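Local coordinates for protein aldose-aldose oxidoreductase (Caulobacter crescentus, PDB 5A04) that probably oxidises one aldose while reducing another, using a bound NADP(H) nicotinamide cofactor as the hydride carrier, at residues L7-L12 with I76-T81. Numbering follows the deposited sequence.
Sequences LGYAIL and IVYVIT. With NDP (NADPH dihydro-nicotinamide-adenine-dinucleotide phosphate), chain G.
Tyr9 to Leu12 pair in parallel register with Ile76 to Val79, joining strands 7-12 and 76-79 at the middle of the six-stranded parallel sheet of the NADP(H)-binding Rossmann fold. Five backbone hydrogen bonds zip the strands together. Ile76 N gives to Gly8 O, Ala10 N to Ile76 O at 2.8 Å, Tyr78 N to Ala10 O with an N-H...O angle of 173°, and Leu12 N to Tyr78 O; the last, Ile80 N to Leu12 O at 2.9 Å, carries the ladder beyond strand 76-79 toward the cofactor. On the sheet face of Tyr9, Ile11, Ile76 and Tyr78, a CH-pi contact sets Ile76 CG2 4.0 Å from the Tyr9 ring centroid, over one face. With Ile76 CG1 anti to its own carbonyl carbon (chi1 -60°), CD1 comes within 3.5 Å of Tyr9 CE1. Tyr78 CB meets the edge of the Tyr9 ring. Tyr9 OH hydrogen-bonds to Leu297 O of helix 292-306; without the ring, as with an alanine here, that carbonyl would probably lose this donor and a gap would open beside Ile76. The Tyr78 ring has Ile80 CD1 3.6 Å above its plane, and its OH bonds to Glu103. On the other sheet face, Leu12 CD1 packs 4.0 Å from Val77 CG1, under helix 86-95. At the cofactor end, Leu12 CD2 touches Thr81 CG2 at 3.5 Å, while Ile80 CG2 lies 3.6 Å from O4D of the nicotinamide ribose of NADPH.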
ATOM      1  N   LEU A   7      -2.595  38.054 -16.026  1.00 19.73           N
ATOM      2  CA  LEU A   7      -1.660  38.512 -15.011  1.00 19.06           C
ATOM      3  C   LEU A   7      -0.259  38.052 -15.375  1.00 20.13           C
ATOM      4  O   LEU A   7      -0.095  36.985 -15.959  1.00 19.78           O
ATOM      5  CB  LEU A   7      -2.058  37.997 -13.630  1.00 19.57           C
ATOM      6  CG  LEU A   7      -3.403  38.546 -13.152  1.00 26.19           C
ATOM      7  CD1 LEU A   7      -3.551  38.292 -11.669  1.00 25.52           C
ATOM      8  CD2 LEU A   7      -3.527  40.039 -13.462  1.00 27.45           C
ATOM      9  N   GLY A   8       0.747  38.850 -15.027  1.00 18.21           N
ATOM     10  CA  GLY A   8       2.113  38.557 -15.428  1.00 18.66           C
ATOM     11  C   GLY A   8       2.899  37.760 -14.395  1.00 17.19           C
ATOM     12  O   GLY A   8       2.969  38.137 -13.233  1.00 18.38           O
ATOM     13  N   TYR A   9       3.490  36.652 -14.833  1.00 16.95           N
ATOM     14  CA  TYR A   9       4.348  35.826 -13.979  1.00 16.31           C
ATOM     15  C   TYR A   9       5.831  36.151 -14.134  1.00 17.38           C
ATOM     16  O   TYR A   9       6.333  36.260 -15.257  1.00 17.86           O
ATOM     17  CB  TYR A   9       4.152  34.341 -14.313  1.00 14.43           C
ATOM     18  CG  TYR A   9       3.025  33.649 -13.600  1.00 14.27           C
ATOM     19  CD1 TYR A   9       1.696  33.828 -13.988  1.00 14.63           C
ATOM     20  CD2 TYR A   9       3.298  32.762 -12.567  1.00 16.77           C
ATOM     21  CE1 TYR A   9       0.666  33.172 -13.322  1.00 15.11           C
ATOM     22  CE2 TYR A   9       2.294  32.105 -11.902  1.00 15.09           C
ATOM     23  CZ  TYR A   9       0.982  32.299 -12.273  1.00 16.61           C
ATOM     24  OH  TYR A   9      -0.009  31.618 -11.591  1.00 16.16           O
ATOM     25  N   ALA A  10       6.534  36.283 -13.010  1.00 15.14           N
ATOM     26  CA  ALA A  10       7.978  36.172 -12.995  1.00 15.19           C
ATOM     27  C   ALA A  10       8.330  34.751 -12.560  1.00 15.76           C
ATOM     28  O   ALA A  10       7.892  34.306 -11.507  1.00 17.43           O
ATOM     29  CB  ALA A  10       8.607  37.211 -12.035  1.00 15.88           C
ATOM     30  N   ILE A  11       9.082  34.029 -13.384  1.00 13.72           N
ATOM     31  CA  ILE A  11       9.533  32.688 -13.016  1.00 14.78           C
ATOM     32  C   ILE A  11      10.907  32.801 -12.360  1.00 16.14           C
ATOM     33  O   ILE A  11      11.844  33.372 -12.934  1.00 16.88           O
ATOM     34  CB  ILE A  11       9.588  31.744 -14.242  1.00 16.61           C
ATOM     35  CG1 ILE A  11       8.214  31.679 -14.929  1.00 17.31           C
ATOM     36  CG2 ILE A  11      10.036  30.342 -13.823  1.00 15.87           C
ATOM     37  CD1 ILE A  11       7.073  31.207 -14.031  1.00 16.39           C
ATOM     38  N   LEU A  12      11.018  32.286 -11.136  1.00 14.58           N
ATOM     39  CA  LEU A  12      12.232  32.451 -10.353  1.00 15.66           C
ATOM     40  C   LEU A  12      12.862  31.085 -10.092  1.00 16.01           C
ATOM     41  O   LEU A  12      12.254  30.230  -9.449  1.00 16.72           O
ATOM     42  CB  LEU A  12      11.913  33.186  -9.037  1.00 15.22           C
ATOM     43  CG  LEU A  12      13.099  33.639  -8.173  1.00 15.48           C
ATOM     44  CD1 LEU A  12      12.657  34.803  -7.270  1.00 16.63           C
ATOM     45  CD2 LEU A  12      13.623  32.500  -7.319  1.00 14.88           C
ATOM     46  N   ILE A  76       2.789  38.241 -10.221  1.00 16.51           N
ATOM     47  CA  ILE A  76       3.022  36.998  -9.483  1.00 16.42           C
ATOM     48  C   ILE A  76       4.463  36.564  -9.643  1.00 16.41           C
ATOM     49  O   ILE A  76       5.010  36.639 -10.738  1.00 18.14           O
ATOM     50  CB  ILE A  76       2.111  35.841  -9.991  1.00 14.29           C
ATOM     51  CG1 ILE A  76       0.633  36.197  -9.828  1.00 16.30           C
ATOM     52  CG2 ILE A  76       2.448  34.538  -9.273  1.00 16.92           C
ATOM     53  CD1 ILE A  76      -0.295  35.396 -10.763  1.00 20.30           C
ATOM     54  N   VAL A  77       5.080  36.109  -8.556  1.00 13.87           N
ATOM     55  CA  VAL A  77       6.374  35.444  -8.633  1.00 14.02           C
ATOM     56  C   VAL A  77       6.174  33.952  -8.354  1.00 16.76           C
ATOM     57  O   VAL A  77       5.546  33.579  -7.353  1.00 15.78           O
ATOM     58  CB  VAL A  77       7.382  36.025  -7.624  1.00 15.37           C
ATOM     59  CG1 VAL A  77       8.688  35.240  -7.665  1.00 16.91           C
ATOM     60  CG2 VAL A  77       7.624  37.518  -7.886  1.00 16.30           C
ATOM     61  N   TYR A  78       6.703  33.112  -9.236  1.00 15.96           N
ATOM     62  CA  TYR A  78       6.603  31.666  -9.080  1.00 14.83           C
ATOM     63  C   TYR A  78       7.986  31.174  -8.674  1.00 15.18           C
ATOM     64  O   TYR A  78       8.927  31.206  -9.462  1.00 15.87           O
ATOM     65  CB  TYR A  78       6.107  31.029 -10.390  1.00 16.05           C
ATOM     66  CG  TYR A  78       5.698  29.563 -10.348  1.00 16.50           C
ATOM     67  CD1 TYR A  78       5.992  28.751  -9.255  1.00 15.90           C
ATOM     68  CD2 TYR A  78       5.017  28.994 -11.427  1.00 14.25           C
ATOM     69  CE1 TYR A  78       5.629  27.411  -9.244  1.00 13.49           C
ATOM     70  CE2 TYR A  78       4.647  27.656 -11.427  1.00 14.25           C
ATOM     71  CZ  TYR A  78       4.952  26.871 -10.332  1.00 15.98           C
ATOM     72  OH  TYR A  78       4.584  25.547 -10.328  1.00 15.46           O
ATOM     73  N   VAL A  79       8.103  30.761  -7.416  1.00 14.68           N
ATOM     74  CA  VAL A  79       9.364  30.298  -6.858  1.00 14.57           C
ATOM     75  C   VAL A  79       9.574  28.803  -7.100  1.00 14.87           C
ATOM     76  O   VAL A  79       8.819  27.972  -6.584  1.00 14.72           O
ATOM     77  CB  VAL A  79       9.415  30.583  -5.346  1.00 13.84           C
ATOM     78  CG1 VAL A  79      10.718  30.044  -4.751  1.00 16.02           C
ATOM     79  CG2 VAL A  79       9.263  32.091  -5.090  1.00 15.52           C
ATOM     80  N   ILE A  80      10.602  28.475  -7.889  1.00 13.95           N
ATOM     81  CA  ILE A  80      10.855  27.103  -8.325  1.00 14.31           C
ATOM     82  C   ILE A  80      12.328  26.762  -8.059  1.00 16.40           C
ATOM     83  O   ILE A  80      13.080  26.315  -8.937  1.00 18.01           O
ATOM     84  CB  ILE A  80      10.479  26.910  -9.832  1.00 14.42           C
ATOM     85  CG1 ILE A  80       9.149  27.619 -10.135  1.00 15.37           C
ATOM     86  CG2 ILE A  80      10.377  25.429 -10.179  1.00 16.18           C
ATOM     87  CD1 ILE A  80       8.569  27.368 -11.562  1.00 16.60           C
ATOM     88  N   THR A  81      12.718  26.951  -6.803  1.00 16.80           N
ATOM     89  CA  THR A  81      14.089  26.733  -6.344  1.00 17.05           C
ATOM     90  C   THR A  81      14.180  25.492  -5.457  1.00 17.39           C
ATOM     91  O   THR A  81      13.158  24.921  -5.115  1.00 17.21           O
ATOM     92  CB  THR A  81      14.558  27.937  -5.529  1.00 15.85           C
ATOM     93  OG1 THR A  81      13.735  28.021  -4.358  1.00 17.31           O
ATOM     94  CG2 THR A  81      14.409  29.222  -6.348  1.00 17.56           C
TER
HETATM   95  PA  NDP G1340      16.573  22.039 -10.516  1.00 21.44           P
HETATM   96  O1A NDP G1340      17.803  21.721  -9.741  1.00 21.20           O
HETATM   97  O2A NDP G1340      16.364  21.377 -11.850  1.00 21.43           O
HETATM   98  O5B NDP G1340      16.437  23.663 -10.736  1.00 21.73           O
HETATM   99  C5B NDP G1340      16.636  24.309  -9.511  1.00 20.16           C
HETATM  100  C4B NDP G1340      16.973  25.761  -9.877  1.00 20.80           C
HETATM  101  O4B NDP G1340      16.902  26.606  -8.726  1.00 18.77           O
HETATM  102  C3B NDP G1340      18.423  25.841 -10.409  1.00 23.24           C
HETATM  103  O3B NDP G1340      18.478  25.584 -11.776  1.00 22.31           O
HETATM  104  C2B NDP G1340      18.720  27.331 -10.197  1.00 21.43           C
HETATM  105  O2B NDP G1340      18.192  28.085 -11.123  1.00 19.59           O
HETATM  106  C1B NDP G1340      17.877  27.618  -8.882  1.00 21.05           C
HETATM  107  N9A NDP G1340      18.718  27.688  -7.684  1.00 22.62           N
HETATM  108  C8A NDP G1340      18.869  28.778  -6.832  1.00 24.57           C
HETATM  109  N7A NDP G1340      19.735  28.544  -5.827  1.00 21.93           N
HETATM  110  C5A NDP G1340      20.169  27.232  -6.039  1.00 24.23           C
HETATM  111  C6A NDP G1340      21.067  26.409  -5.335  1.00 28.72           C
HETATM  112  N6A NDP G1340      21.700  26.879  -4.206  1.00 29.32           N
HETATM  113  N1A NDP G1340      21.337  25.131  -5.744  1.00 25.66           N
HETATM  114  C2A NDP G1340      20.661  24.730  -6.884  1.00 26.28           C
HETATM  115  N3A NDP G1340      19.783  25.390  -7.647  1.00 23.75           N
HETATM  116  C4A NDP G1340      19.548  26.673  -7.199  1.00 23.86           C
HETATM  117  O3  NDP G1340      15.399  21.570  -9.440  1.00 21.64           O
HETATM  118  PN  NDP G1340      13.919  21.284 -10.058  1.00 20.12           P
HETATM  119  O1N NDP G1340      13.440  22.354 -10.952  1.00 19.57           O
HETATM  120  O2N NDP G1340      13.642  19.812 -10.262  1.00 20.25           O
HETATM  121  O5D NDP G1340      12.987  21.519  -8.585  1.00 19.23           O
HETATM  122  C5D NDP G1340      12.965  22.850  -8.151  1.00 18.75           C
HETATM  123  C4D NDP G1340      11.709  23.012  -7.249  1.00 17.80           C
HETATM  124  O4D NDP G1340      10.539  22.578  -8.007  1.00 19.99           O
HETATM  125  C3D NDP G1340      11.772  22.070  -5.989  1.00 19.77           C
HETATM  126  O3D NDP G1340      11.131  22.711  -4.871  1.00 18.16           O
HETATM  127  C2D NDP G1340      10.946  20.862  -6.409  1.00 19.90           C
HETATM  128  O2D NDP G1340      10.294  20.249  -5.310  1.00 20.77           O
HETATM  129  C1D NDP G1340       9.865  21.557  -7.308  1.00 17.32           C
HETATM  130  N1N NDP G1340       9.372  20.622  -8.324  1.00 17.33           N
HETATM  131  C2N NDP G1340       8.010  20.414  -8.470  1.00 20.25           C
HETATM  132  C3N NDP G1340       7.568  19.560  -9.440  1.00 19.08           C
HETATM  133  C7N NDP G1340       6.131  19.333  -9.596  1.00 20.95           C
HETATM  134  O7N NDP G1340       5.680  18.446 -10.344  1.00 21.88           O
HETATM  135  N7N NDP G1340       5.240  20.139  -8.894  1.00 18.07           N
HETATM  136  C4N NDP G1340       8.494  18.835 -10.353  1.00 21.40           C
HETATM  137  C5N NDP G1340       9.917  19.092 -10.088  1.00 19.66           C
HETATM  138  C6N NDP G1340      10.304  19.941  -9.138  1.00 19.24           C
HETATM  139  P2B NDP G1340      19.119  29.416 -11.704  1.00 21.07           P
HETATM  140  O1X NDP G1340      19.447  30.111 -10.402  1.00 21.29           O
HETATM  141  O2X NDP G1340      20.235  28.665 -12.363  1.00 20.67           O
HETATM  142  O3X NDP G1340      18.127  30.125 -12.623  1.00 20.60           O